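Local coordinates for protein MJ fibrillarin homologue (Methanocaldococcus jannaschii, PDB 1FBN) that probably methylates ribose 2'-hydroxyls of rRNA and tRNA with S-adenosyl-L-methionine, at sites chosen by a guide RNA in box C/D ribonucleoprotein particles, at residues Lys77-Gly82 against Ile161-Trp166; Ala103-Pro108 against Arg112-Ala117; Ile125-Asp130 against Asn139-Val144; Glu149-Ala152 against Glu158-Ile161. All coordinates share one frame; numbering follows the deposited sequence.

Interaction 1 (Lys77-Gly82 against Ile161-Trp166)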
loop_
_atom_site.group_PDB
_atom_site.type_symbol
_atom_site.label_atom_id
_atom_site.label_comp_id
_atom_site.label_asym_id
_atom_site.label_seq_id
_atom_site.Cartn_x
_atom_site.Cartn_y
_atom_site.Cartn_z
ATOM N N LYS A 77 10.230 -6.954 1.718
ATOM C CA LYS A 77 9.479 -7.988 1.034
ATOM C C LYS A 77 8.081 -7.721 1.565
ATOM O O LYS A 77 7.863 -7.685 2.775
ATOM C CB LYS A 77 9.987 -9.378 1.419
ATOM C CG LYS A 77 11.424 -9.615 0.970
ATOM C CD LYS A 77 12.018 -10.901 1.522
ATOM C CE LYS A 77 11.490 -12.129 0.802
ATOM N NZ LYS A 77 12.191 -13.365 1.259
ATOM N N ILE A 78 7.165 -7.395 0.665
ATOM C CA ILE A 78 5.812 -7.094 1.088
ATOM C C ILE A 78 4.724 -7.949 0.452
ATOM O O ILE A 78 4.828 -8.365 -0.712
ATOM C CB ILE A 78 5.472 -5.554 0.961
ATOM C CG1 ILE A 78 4.211 -5.332 0.123
ATOM C CG2 ILE A 78 6.664 -4.745 0.423
ATOM C CD1 ILE A 78 3.726 -3.907 0.120
ATOM N N LEU A 79 3.708 -8.245 1.262
ATOM C CA LEU A 79 2.556 -9.023 0.834
ATOM C C LEU A 79 1.436 -8.021 0.552
ATOM O O LEU A 79 0.970 -7.324 1.457
ATOM C CB LEU A 79 2.136 -10.000 1.934
ATOM C CG LEU A 79 0.970 -10.943 1.618
ATOM C CD1 LEU A 79 1.301 -11.844 0.423
ATOM C CD2 LEU A 79 0.661 -11.773 2.847
ATOM N N TYR A 80 1.056 -7.916 -0.717
ATOM C CA TYR A 80 0.015 -6.989 -1.152
ATOM C C TYR A 80 -1.317 -7.721 -1.308
ATOM O O TYR A 80 -1.444 -8.642 -2.118
ATOM C CB TYR A 80 0.429 -6.328 -2.479
ATOM C CG TYR A 80 -0.419 -5.142 -2.883
ATOM C CD1 TYR A 80 -1.714 -5.318 -3.376
ATOM C CD2 TYR A 80 0.066 -3.838 -2.750
ATOM C CE1 TYR A 80 -2.514 -4.225 -3.721
ATOM C CE2 TYR A 80 -0.726 -2.734 -3.095
ATOM C CZ TYR A 80 -2.013 -2.937 -3.577
ATOM O OH TYR A 80 -2.807 -1.860 -3.899
ATOM N N LEU A 81 -2.311 -7.284 -0.541
ATOM C CA LEU A 81 -3.639 -7.889 -0.571
ATOM C C LEU A 81 -4.682 -6.866 -1.019
ATOM O O LEU A 81 -4.714 -5.742 -0.520
ATOM C CB LEU A 81 -3.999 -8.419 0.823
ATOM C CG LEU A 81 -2.955 -9.284 1.543
ATOM C CD1 LEU A 81 -3.342 -9.493 2.996
ATOM C CD2 LEU A 81 -2.787 -10.612 0.835
ATOM N N GLY A 82 -5.523 -7.251 -1.974
ATOM C CA GLY A 82 -6.554 -6.343 -2.445
ATOM C C GLY A 82 -6.572 -6.119 -3.943
ATOM O O GLY A 82 -5.522 -6.111 -4.589
ATOM N N ILE A 161 -4.870 -10.227 10.129
ATOM C CA ILE A 161 -4.377 -10.985 11.279
ATOM C C ILE A 161 -3.979 -12.391 10.865
ATOM O O ILE A 161 -2.923 -12.881 11.256
ATOM C CB ILE A 161 -5.438 -11.059 12.411
ATOM C CG1 ILE A 161 -5.657 -9.670 13.017
ATOM C CG2 ILE A 161 -5.003 -12.044 13.495
ATOM C CD1 ILE A 161 -6.855 -9.585 13.934
ATOM N N LYS A 162 -4.815 -13.017 10.042
ATOM C CA LYS A 162 -4.559 -14.371 9.560
ATOM C C LYS A 162 -3.273 -14.404 8.723
ATOM O O LYS A 162 -2.427 -15.282 8.897
ATOM C CB LYS A 162 -5.747 -14.858 8.728
ATOM C CG LYS A 162 -5.846 -16.362 8.603
ATOM C CD LYS A 162 -7.037 -16.778 7.745
ATOM C CE LYS A 162 -8.347 -16.242 8.286
ATOM N NZ LYS A 162 -9.481 -16.676 7.437
ATOM N N ASN A 163 -3.121 -13.422 7.841
ATOM C CA ASN A 163 -1.941 -13.336 6.993
ATOM C C ASN A 163 -0.689 -12.939 7.769
ATOM O O ASN A 163 0.419 -13.322 7.399
ATOM C CB ASN A 163 -2.194 -12.378 5.830
ATOM C CG ASN A 163 -2.969 -13.032 4.700
ATOM O OD1 ASN A 163 -2.376 -13.522 3.737
ATOM N ND2 ASN A 163 -4.295 -13.059 4.816
ATOM N N ALA A 164 -0.871 -12.179 8.848
ATOM C CA ALA A 164 0.243 -11.750 9.690
ATOM C C ALA A 164 0.816 -12.959 10.434
ATOM O O ALA A 164 2.036 -13.118 10.526
ATOM C CB ALA A 164 -0.216 -10.687 10.677
ATOM N N LYS A 165 -0.069 -13.814 10.947
ATOM C CA LYS A 165 0.342 -15.022 11.665
ATOM C C LYS A 165 1.173 -15.895 10.738
ATOM O O LYS A 165 2.221 -16.408 11.121
ATOM C CB LYS A 165 -0.874 -15.831 12.133
ATOM C CG LYS A 165 -1.693 -15.228 13.270
ATOM C CD LYS A 165 -2.899 -16.131 13.549
ATOM C CE LYS A 165 -3.861 -15.555 14.578
ATOM N NZ LYS A 165 -3.288 -15.565 15.946
ATOM N N TRP A 166 0.701 -16.048 9.507
ATOM C CA TRP A 166 1.387 -16.863 8.522
ATOM C C TRP A 166 2.678 -16.288 7.953
ATOM O O TRP A 166 3.698 -16.975 7.931
ATOM C CB TRP A 166 0.446 -17.187 7.357
ATOM C CG TRP A 166 -0.471 -18.327 7.629
ATOM C CD1 TRP A 166 -1.726 -18.262 8.160
ATOM C CD2 TRP A 166 -0.199 -19.721 7.408
ATOM N NE1 TRP A 166 -2.252 -19.527 8.288
ATOM C CE2 TRP A 166 -1.336 -20.441 7.837
ATOM C CE3 TRP A 166 0.898 -20.430 6.894
ATOM C CZ2 TRP A 166 -1.412 -21.839 7.769
ATOM C CZ3 TRP A 166 0.824 -21.821 6.825
ATOM C CH2 TRP A 166 -0.324 -22.508 7.261
#

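Interaction 2 (Ala103-Pro108 against Arg112-Ala117)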
loop_
_atom_site.group_PDB
_atom_site.type_symbol
_atom_site.label_atom_id
_atom_site.label_comp_id
_atom_site.label_asym_id
_atom_site.label_seq_id
_atom_site.Cartn_x
_atom_site.Cartn_y
_atom_site.Cartn_z
ATOM N N ALA A 103 1.725 -10.082 -4.970
ATOM C CA ALA A 103 0.392 -9.544 -5.212
ATOM C C ALA A 103 -0.661 -10.648 -5.271
ATOM O O ALA A 103 -0.706 -11.421 -6.231
ATOM C CB ALA A 103 0.388 -8.733 -6.502
ATOM N N ILE A 104 -1.511 -10.703 -4.250
ATOM C CA ILE A 104 -2.569 -11.710 -4.171
ATOM C C ILE A 104 -3.868 -11.195 -4.794
ATOM O O ILE A 104 -4.403 -10.170 -4.364
ATOM C CB ILE A 104 -2.866 -12.114 -2.696
ATOM C CG1 ILE A 104 -1.563 -12.399 -1.935
ATOM C CG2 ILE A 104 -3.806 -13.318 -2.647
ATOM C CD1 ILE A 104 -0.714 -13.508 -2.509
ATOM N N GLU A 105 -4.361 -11.902 -5.811
ATOM C CA GLU A 105 -5.612 -11.538 -6.482
ATOM C C GLU A 105 -6.464 -12.787 -6.705
ATOM O O GLU A 105 -5.951 -13.830 -7.114
ATOM C CB GLU A 105 -5.349 -10.849 -7.830
ATOM C CG GLU A 105 -4.549 -9.550 -7.762
ATOM C CD GLU A 105 -5.190 -8.479 -6.891
ATOM O OE1 GLU A 105 -6.402 -8.559 -6.599
ATOM O OE2 GLU A 105 -4.469 -7.543 -6.488
ATOM N N TYR A 106 -7.764 -12.674 -6.438
ATOM C CA TYR A 106 -8.683 -13.799 -6.599
ATOM C C TYR A 106 -9.203 -13.991 -8.025
ATOM O O TYR A 106 -9.221 -15.110 -8.542
ATOM C CB TYR A 106 -9.861 -13.663 -5.631
ATOM C CG TYR A 106 -10.849 -14.800 -5.726
ATOM C CD1 TYR A 106 -10.604 -16.011 -5.081
ATOM C CD2 TYR A 106 -12.007 -14.685 -6.501
ATOM C CE1 TYR A 106 -11.483 -17.085 -5.208
ATOM C CE2 TYR A 106 -12.893 -15.754 -6.637
ATOM C CZ TYR A 106 -12.622 -16.953 -5.987
ATOM O OH TYR A 106 -13.478 -18.022 -6.124
ATOM N N ALA A 107 -9.625 -12.900 -8.655
ATOM C CA ALA A 107 -10.169 -12.950 -10.009
ATOM C C ALA A 107 -9.128 -12.890 -11.123
ATOM O O ALA A 107 -8.317 -11.966 -11.174
ATOM C CB ALA A 107 -11.192 -11.834 -10.199
ATOM N N PRO A 108 -9.150 -13.878 -12.042
ATOM C CA PRO A 108 -8.219 -13.950 -13.172
ATOM C C PRO A 108 -8.240 -12.674 -14.009
ATOM O O PRO A 108 -7.213 -12.266 -14.547
ATOM C CB PRO A 108 -8.747 -15.139 -13.966
ATOM C CG PRO A 108 -9.236 -16.043 -12.892
ATOM C CD PRO A 108 -9.982 -15.094 -11.985
ATOM N N ARG A 112 -5.180 -10.282 -14.711
ATOM C CA ARG A 112 -4.863 -10.006 -16.107
ATOM C C ARG A 112 -4.506 -8.525 -16.262
ATOM O O ARG A 112 -3.514 -8.180 -16.908
ATOM C CB ARG A 112 -6.062 -10.355 -16.988
ATOM C CG ARG A 112 -5.750 -10.486 -18.460
ATOM C CD ARG A 112 -7.012 -10.825 -19.242
ATOM N NE ARG A 112 -7.645 -12.049 -18.759
ATOM C CZ ARG A 112 -8.914 -12.386 -18.985
ATOM N NH1 ARG A 112 -9.707 -11.590 -19.693
ATOM N NH2 ARG A 112 -9.394 -13.521 -18.493
ATOM N N GLU A 113 -5.304 -7.660 -15.640
ATOM C CA GLU A 113 -5.080 -6.219 -15.696
ATOM C C GLU A 113 -3.817 -5.840 -14.930
ATOM O O GLU A 113 -3.023 -5.020 -15.396
ATOM C CB GLU A 113 -6.284 -5.466 -15.129
ATOM C CG GLU A 113 -7.581 -5.769 -15.858
ATOM C CD GLU A 113 -8.737 -4.894 -15.408
ATOM O OE1 GLU A 113 -8.783 -4.503 -14.218
ATOM O OE2 GLU A 113 -9.610 -4.602 -16.253
ATOM N N LEU A 114 -3.629 -6.456 -13.765
ATOM C CA LEU A 114 -2.452 -6.189 -12.948
ATOM C C LEU A 114 -1.183 -6.588 -13.704
ATOM O O LEU A 114 -0.171 -5.891 -13.649
ATOM C CB LEU A 114 -2.545 -6.942 -11.617
ATOM C CG LEU A 114 -1.375 -6.805 -10.631
ATOM C CD1 LEU A 114 -1.083 -5.345 -10.325
ATOM C CD2 LEU A 114 -1.704 -7.559 -9.356
ATOM N N LEU A 115 -1.258 -7.700 -14.430
ATOM C CA LEU A 115 -0.134 -8.199 -15.216
ATOM C C LEU A 115 0.221 -7.280 -16.382
ATOM O O LEU A 115 1.388 -7.173 -16.751
ATOM C CB LEU A 115 -0.430 -9.612 -15.732
ATOM C CG LEU A 115 0.118 -10.783 -14.913
ATOM C CD1 LEU A 115 -0.147 -10.588 -13.437
ATOM C CD2 LEU A 115 -0.493 -12.076 -15.410
ATOM N N ASP A 116 -0.782 -6.614 -16.953
ATOM C CA ASP A 116 -0.558 -5.700 -18.072
ATOM C C ASP A 116 0.046 -4.368 -17.617
ATOM O O ASP A 116 0.913 -3.803 -18.291
ATOM C CB ASP A 116 -1.863 -5.450 -18.834
ATOM C CG ASP A 116 -2.443 -6.722 -19.445
ATOM O OD1 ASP A 116 -1.664 -7.586 -19.909
ATOM O OD2 ASP A 116 -3.686 -6.856 -19.463
ATOM N N ALA A 117 -0.409 -3.881 -16.467
ATOM C CA ALA A 117 0.074 -2.622 -15.915
ATOM C C ALA A 117 1.461 -2.743 -15.283
ATOM O O ALA A 117 2.284 -1.839 -15.414
ATOM C CB ALA A 117 -0.916 -2.090 -14.901
#

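Interaction 3 (Ile125-Asp130 against Asn139-Val144)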
loop_
_atom_site.group_PDB
_atom_site.type_symbol
_atom_site.label_atom_id
_atom_site.label_comp_id
_atom_site.label_asym_id
_atom_site.label_seq_id
_atom_site.Cartn_x
_atom_site.Cartn_y
_atom_site.Cartn_z
ATOM N N ILE A 125 5.506 -10.244 -7.782
ATOM C CA ILE A 125 5.182 -11.652 -7.988
ATOM C C ILE A 125 3.688 -11.915 -7.808
ATOM O O ILE A 125 3.170 -11.890 -6.692
ATOM C CB ILE A 125 6.014 -12.544 -7.041
ATOM C CG1 ILE A 125 7.495 -12.403 -7.395
ATOM C CG2 ILE A 125 5.579 -13.999 -7.139
ATOM C CD1 ILE A 125 8.402 -13.070 -6.424
ATOM N N PRO A 126 2.977 -12.148 -8.924
ATOM C CA PRO A 126 1.539 -12.416 -8.943
ATOM C C PRO A 126 1.215 -13.792 -8.396
ATOM O O PRO A 126 1.895 -14.770 -8.705
ATOM C CB PRO A 126 1.207 -12.341 -10.429
ATOM C CG PRO A 126 2.438 -12.891 -11.066
ATOM C CD PRO A 126 3.530 -12.187 -10.291
ATOM N N ILE A 127 0.184 -13.852 -7.561
ATOM C CA ILE A 127 -0.262 -15.104 -6.965
ATOM C C ILE A 127 -1.785 -15.137 -6.979
ATOM O O ILE A 127 -2.433 -14.343 -6.295
ATOM C CB ILE A 127 0.235 -15.249 -5.509
ATOM C CG1 ILE A 127 1.767 -15.251 -5.476
ATOM C CG2 ILE A 127 -0.329 -16.524 -4.882
ATOM C CD1 ILE A 127 2.355 -15.142 -4.090
ATOM N N LEU A 128 -2.354 -16.016 -7.802
ATOM C CA LEU A 128 -3.805 -16.148 -7.885
ATOM C C LEU A 128 -4.243 -16.885 -6.625
ATOM O O LEU A 128 -3.906 -18.052 -6.439
ATOM C CB LEU A 128 -4.203 -16.946 -9.133
ATOM C CG LEU A 128 -5.660 -16.821 -9.593
ATOM C CD1 LEU A 128 -5.883 -15.457 -10.214
ATOM C CD2 LEU A 128 -5.987 -17.911 -10.603
ATOM N N GLY A 129 -4.943 -16.194 -5.734
ATOM C CA GLY A 129 -5.375 -16.834 -4.507
ATOM C C GLY A 129 -6.445 -16.085 -3.748
ATOM O O GLY A 129 -6.920 -15.033 -4.174
ATOM N N ASP A 130 -6.834 -16.659 -2.618
ATOM C CA ASP A 130 -7.854 -16.097 -1.745
ATOM C C ASP A 130 -7.135 -15.695 -0.468
ATOM O O ASP A 130 -6.590 -16.547 0.230
ATOM C CB ASP A 130 -8.913 -17.174 -1.456
ATOM C CG ASP A 130 -10.068 -16.677 -0.593
ATOM O OD1 ASP A 130 -9.975 -15.591 0.019
ATOM O OD2 ASP A 130 -11.082 -17.406 -0.514
ATOM N N ASN A 139 3.689 -21.832 0.576
ATOM C CA ASN A 139 4.907 -22.432 0.027
ATOM C C ASN A 139 5.514 -21.541 -1.069
ATOM O O ASN A 139 6.475 -21.934 -1.734
ATOM C CB ASN A 139 4.642 -23.838 -0.530
ATOM C CG ASN A 139 4.643 -24.920 0.550
ATOM O OD1 ASN A 139 5.050 -24.689 1.687
ATOM N ND2 ASN A 139 4.200 -26.114 0.183
ATOM N N ILE A 140 4.943 -20.351 -1.260
ATOM C CA ILE A 140 5.429 -19.403 -2.270
ATOM C C ILE A 140 5.890 -18.112 -1.598
ATOM O O ILE A 140 6.972 -17.594 -1.887
ATOM C CB ILE A 140 4.322 -19.016 -3.288
ATOM C CG1 ILE A 140 3.687 -20.263 -3.898
ATOM C CG2 ILE A 140 4.908 -18.139 -4.394
ATOM C CD1 ILE A 140 2.488 -19.961 -4.772
ATOM N N VAL A 141 5.040 -17.589 -0.717
ATOM C CA VAL A 141 5.322 -16.352 -0.007
ATOM C C VAL A 141 6.246 -16.572 1.185
ATOM O O VAL A 141 5.892 -17.255 2.145
ATOM C CB VAL A 141 4.008 -15.657 0.466
ATOM C CG1 VAL A 141 4.317 -14.346 1.184
ATOM C CG2 VAL A 141 3.091 -15.398 -0.718
ATOM N N GLU A 142 7.446 -16.007 1.098
ATOM C CA GLU A 142 8.420 -16.104 2.175
ATOM C C GLU A 142 8.030 -15.097 3.250
ATOM O O GLU A 142 7.184 -14.237 3.010
ATOM C CB GLU A 142 9.815 -15.784 1.643
ATOM C CG GLU A 142 10.185 -16.595 0.408
ATOM C CD GLU A 142 11.666 -16.911 0.313
ATOM O OE1 GLU A 142 12.412 -16.642 1.283
ATOM O OE2 GLU A 142 12.080 -17.456 -0.734
ATOM N N LYS A 143 8.630 -15.201 4.434
ATOM C CA LYS A 143 8.316 -14.261 5.509
ATOM C C LYS A 143 8.504 -12.823 5.017
ATOM O O LYS A 143 9.514 -12.494 4.392
ATOM C CB LYS A 143 9.167 -14.543 6.749
ATOM C CG LYS A 143 8.656 -15.709 7.606
ATOM C CD LYS A 143 7.240 -15.442 8.115
ATOM C CE LYS A 143 6.863 -16.292 9.325
ATOM N NZ LYS A 143 6.760 -17.746 9.028
ATOM N N VAL A 144 7.494 -11.990 5.247
ATOM C CA VAL A 144 7.524 -10.605 4.796
ATOM C C VAL A 144 7.758 -9.573 5.892
ATOM O O VAL A 144 7.534 -9.834 7.074
ATOM C CB VAL A 144 6.225 -10.239 4.018
ATOM C CG1 VAL A 144 6.027 -11.193 2.835
ATOM C CG2 VAL A 144 5.016 -10.277 4.941
#

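Interaction 4 (Glu149-Ala152 against Glu158-Ile161)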
loop_
_atom_site.group_PDB
_atom_site.type_symbol
_atom_site.label_atom_id
_atom_site.label_comp_id
_atom_site.label_asym_id
_atom_site.label_seq_id
_atom_site.Cartn_x
_atom_site.Cartn_y
_atom_site.Cartn_z
ATOM N N GLU A 149 -2.764 -4.023 2.956
ATOM C CA GLU A 149 -4.091 -4.524 2.638
ATOM C C GLU A 149 -5.100 -3.446 2.249
ATOM O O GLU A 149 -5.238 -2.427 2.925
ATOM C CB GLU A 149 -4.632 -5.343 3.806
ATOM C CG GLU A 149 -6.003 -5.933 3.544
ATOM C CD GLU A 149 -6.489 -6.821 4.664
ATOM O OE1 GLU A 149 -5.647 -7.381 5.393
ATOM O OE2 GLU A 149 -7.718 -6.971 4.806
ATOM N N ASP A 150 -5.824 -3.712 1.167
ATOM C CA ASP A 150 -6.847 -2.815 0.640
ATOM C C ASP A 150 -8.015 -3.669 0.126
ATOM O O ASP A 150 -8.203 -3.835 -1.083
ATOM C CB ASP A 150 -6.263 -1.950 -0.493
ATOM C CG ASP A 150 -7.269 -0.950 -1.073
ATOM O OD1 ASP A 150 -8.298 -0.655 -0.435
ATOM O OD2 ASP A 150 -7.019 -0.439 -2.186
ATOM N N VAL A 151 -8.759 -4.261 1.056
ATOM C CA VAL A 151 -9.908 -5.083 0.700
ATOM C C VAL A 151 -11.120 -4.591 1.485
ATOM O O VAL A 151 -11.120 -4.573 2.720
ATOM C CB VAL A 151 -9.642 -6.625 0.897
ATOM C CG1 VAL A 151 -8.162 -6.906 1.061
ATOM C CG2 VAL A 151 -10.451 -7.220 2.037
ATOM N N ALA A 152 -12.116 -4.102 0.750
ATOM C CA ALA A 152 -13.344 -3.579 1.350
ATOM C C ALA A 152 -14.325 -4.702 1.681
ATOM O O ALA A 152 -15.296 -4.933 0.957
ATOM C CB ALA A 152 -13.988 -2.554 0.423
ATOM N N GLU A 158 -9.645 -9.479 10.219
ATOM C CA GLU A 158 -9.236 -10.850 10.524
ATOM C C GLU A 158 -8.341 -11.395 9.412
ATOM O O GLU A 158 -7.471 -12.223 9.671
ATOM C CB GLU A 158 -10.440 -11.776 10.756
ATOM C CG GLU A 158 -11.195 -12.176 9.496
ATOM C CD GLU A 158 -12.012 -13.450 9.668
ATOM O OE1 GLU A 158 -11.449 -14.547 9.449
ATOM O OE2 GLU A 158 -13.213 -13.355 10.011
ATOM N N ILE A 159 -8.543 -10.915 8.186
ATOM C CA ILE A 159 -7.717 -11.350 7.060
ATOM C C ILE A 159 -6.277 -10.877 7.271
ATOM O O ILE A 159 -5.340 -11.633 7.020
ATOM C CB ILE A 159 -8.246 -10.834 5.688
ATOM C CG1 ILE A 159 -9.517 -11.586 5.281
ATOM C CG2 ILE A 159 -7.183 -11.019 4.601
ATOM C CD1 ILE A 159 -10.118 -11.093 3.978
ATOM N N LEU A 160 -6.103 -9.641 7.741
ATOM C CA LEU A 160 -4.765 -9.103 7.986
ATOM C C LEU A 160 -4.096 -9.904 9.093
ATOM O O LEU A 160 -2.915 -10.232 8.998
ATOM C CB LEU A 160 -4.824 -7.627 8.396
ATOM C CG LEU A 160 -3.480 -6.919 8.655
ATOM C CD1 LEU A 160 -2.701 -6.769 7.355
ATOM C CD2 LEU A 160 -3.705 -5.552 9.275
ATOM N N ILE A 161 -4.870 -10.227 10.129
ATOM C CA ILE A 161 -4.377 -10.985 11.279
ATOM C C ILE A 161 -3.979 -12.391 10.865
ATOM O O ILE A 161 -2.923 -12.881 11.256
ATOM C CB ILE A 161 -5.438 -11.059 12.411
ATOM C CG1 ILE A 161 -5.657 -9.670 13.017
ATOM C CG2 ILE A 161 -5.003 -12.044 13.495
ATOM C CD1 ILE A 161 -6.855 -9.585 13.934
#

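Interaction 1 (Lys77-Gly82 against Ile161-Trp166)
Asn-163 reaches from its helix between Leu-79 and Leu-81, whose side chains both point out of the same face of strand 77-81. The two leucines are turned differently. In Leu-79, CG lies opposite the backbone N (chi1 -177°), and CD2 meets Asn-163 OD1 at 3.6 Å, the two side chains running roughly perpendicular. Leu-81 instead swings CG next to its own N (chi1 -49°) and approaches the amide from the opposite direction, with CD1 3.9 Å from Asn-163 CG and CD2 4.1 Å from Asn-163 OD1. The amide of Asn-163 thus meets leucine methyl groups on its strand-facing side, and no hydrogen bond crosses the contact. Its polar atoms are satisfied elsewhere: OD1 bonds to the hydroxyl of Tyr-137, while ND2 bonds to the carbonyl oxygens of Ile-159, one turn back in the helix, and Ala-131. With both ends of the amide committed, its rotation is fixed, and a polar group can sit buried against two leucines. A parallel strand covered by a helix through inward-facing side chains is the layering of the Rossmann-like methyltransferase fold, here with Leu-81 close to the predicted S-adenosyl-L-methionine site.

Interaction 2 (Ala103-Pro108 against Arg112-Ala117)
Ala-103 makes the first touch, its CB resting 3.7 Å from CD2 of Leu-114. Ile-104, the next residue, turns to the other face of the sheet, where it packs on Leu-79 and Leu-81, so the strand presents alternate residues to helix 108-117. Glu-105 faces the helix again. Its CG lies 3.8 Å from the same CD2 of Leu-114, and the chain then bends at chi2 (-58°), which keeps the carboxylate near the leucine: OE2 is 4.0 Å from Leu-114 CD2. One methyl group therefore bridges two strand residues, and Leu-114 can offer it because its CG extends opposite the backbone N (chi1 179°), carrying the branch down toward the sheet. After Glu-105 the chain leaves the strand; Tyr-106 lies in the loop and Ala-107 takes the N-cap position. Pro-108 begins the helix, suited to a first turn where its nitrogen need donate no hydrogen bond. Its carbonyl O accepts from Arg-112 N at 2.8 Å, the main-chain bond of the first helical turn, and CB of Arg-112 lies alongside the same oxygen. Glu-105 and Tyr-106 are predicted to bind S-adenosyl-L-methionine, and an acidic residue at the end of this second strand commonly holds the cofactor's ribose in class I methyltransferases. The contact thus divides its chemistry: apolar packing holds helix to strand, a main-chain bond secures the helix start, and Glu-105 spends its aliphatic part on packing while its carboxylate lies at the predicted cofactor site.

Interaction 3 (Ile125-Asp130 against Asn139-Val144)
Ile-127 meets Ile-140 and Val-141 because its longer branch is stretched out: CG1 sits next to the backbone N (chi1 -61°) and chi2 is close to 170°, which projects CD1 straight off strand 124-128. Across from it, the main chain of the loop turns two neighbouring residues so that each supplies a CG2 methyl. In Val-141 the rotation puts CG2 beside the N and sends CG1 the other way (chi1 -179°).

The single CD1 of Ile-127 then touches both. It lies 3.5 Å from Val-141 CG2, tighter than ordinary van der Waals contact between carbons, and 3.9 Å from Ile-140 CG2. The side chains of Ile-127 and Ile-140 run past each other in opposite directions, methyl against methyl, while Val-141 meets the isoleucine at a slant. No hydrogen bond joins the two segments, so this is purely apolar contact, with Ile-127 and Val-141 buried and Ile-140 remaining largely exposed.

Asp-130, a predicted S-adenosyl-L-methionine ligand, follows shortly after the strand, and its OD1 bonds to the backbone N of Asn-132. The strand itself lies at one border of the seven-stranded sheet and hydrogen-bonds to strand 100-105, where Ile-127 also packs on Ile-104. Pro-126 turns to the opposite face, against Met-111 and Leu-115 of helix 108-117. The loop, before entering strand 144-149, lays Val-141 against Tyr-102 and against Phe-167 at the end of helix 156-167, and so spans from the edge strand to that helix.

Interaction 4 (Glu149-Ala152 against Glu158-Ile161)
OE1 of Glu-149 lies close over the start of Leu-160, 3.1 Å from its CB and 3.2 Å from its CA. Leu-160 N is 3.3 Å from the same OE1, but the angle at that N-H is too poor for a hydrogen bond. The carboxylate gets there on a fully stretched side chain, with CG opposite the backbone N (chi1 -179°) and chi2 at 176°. It passes across the side chains of the helix: squarely over Ile-159, with OE2 4.0 Å from Ile-159 CB, and at a slant to Leu-160, whose CD1 comes within 3.6 Å of OE1. A buried acidic group is thus bordered by apolar carbons, though Gln-156, in the first turn of the same helix, also touches the glutamate. Farther along, Val-151 adds a looser contact, its CG2 4.3 Å from Ile-159 CD1. Asp-150, between Glu-149 and Val-151, takes no part in this contact and forms a salt bridge through OD2 with Lys-58. Asp-150, Val-151 and Ala-152 belong to the predicted S-adenosyl-L-methionine site, as does Ala-131, which Ile-159 touches. A loop leaving the C-terminal end of a parallel strand and packing on the helix that follows is characteristic of cofactor-binding edges in Rossmann-like methyltransferases.

All four contacts surround the seven-stranded sheet, but on different faces and at different depths. Interactions 1 and 4 share helix 156-167 and are wholly or largely buried; both put a polar side chain among aliphatic carbons, the amide in interaction 1 being satisfied by outside partners. Interaction 3 lies on the same face, at the sheet's border, and is entirely apolar. Interaction 2 belongs to the opposite face, where helix 108-117 covers the sheet, and alone has a hydrogen bond between its segments, at its solvent-exposed end. Backbone bonds between neighbouring strands link interaction 2 to 1 and 3, and a further backbone bond, between Leu-81 and Asp-150, joins interaction 4 to interaction 1.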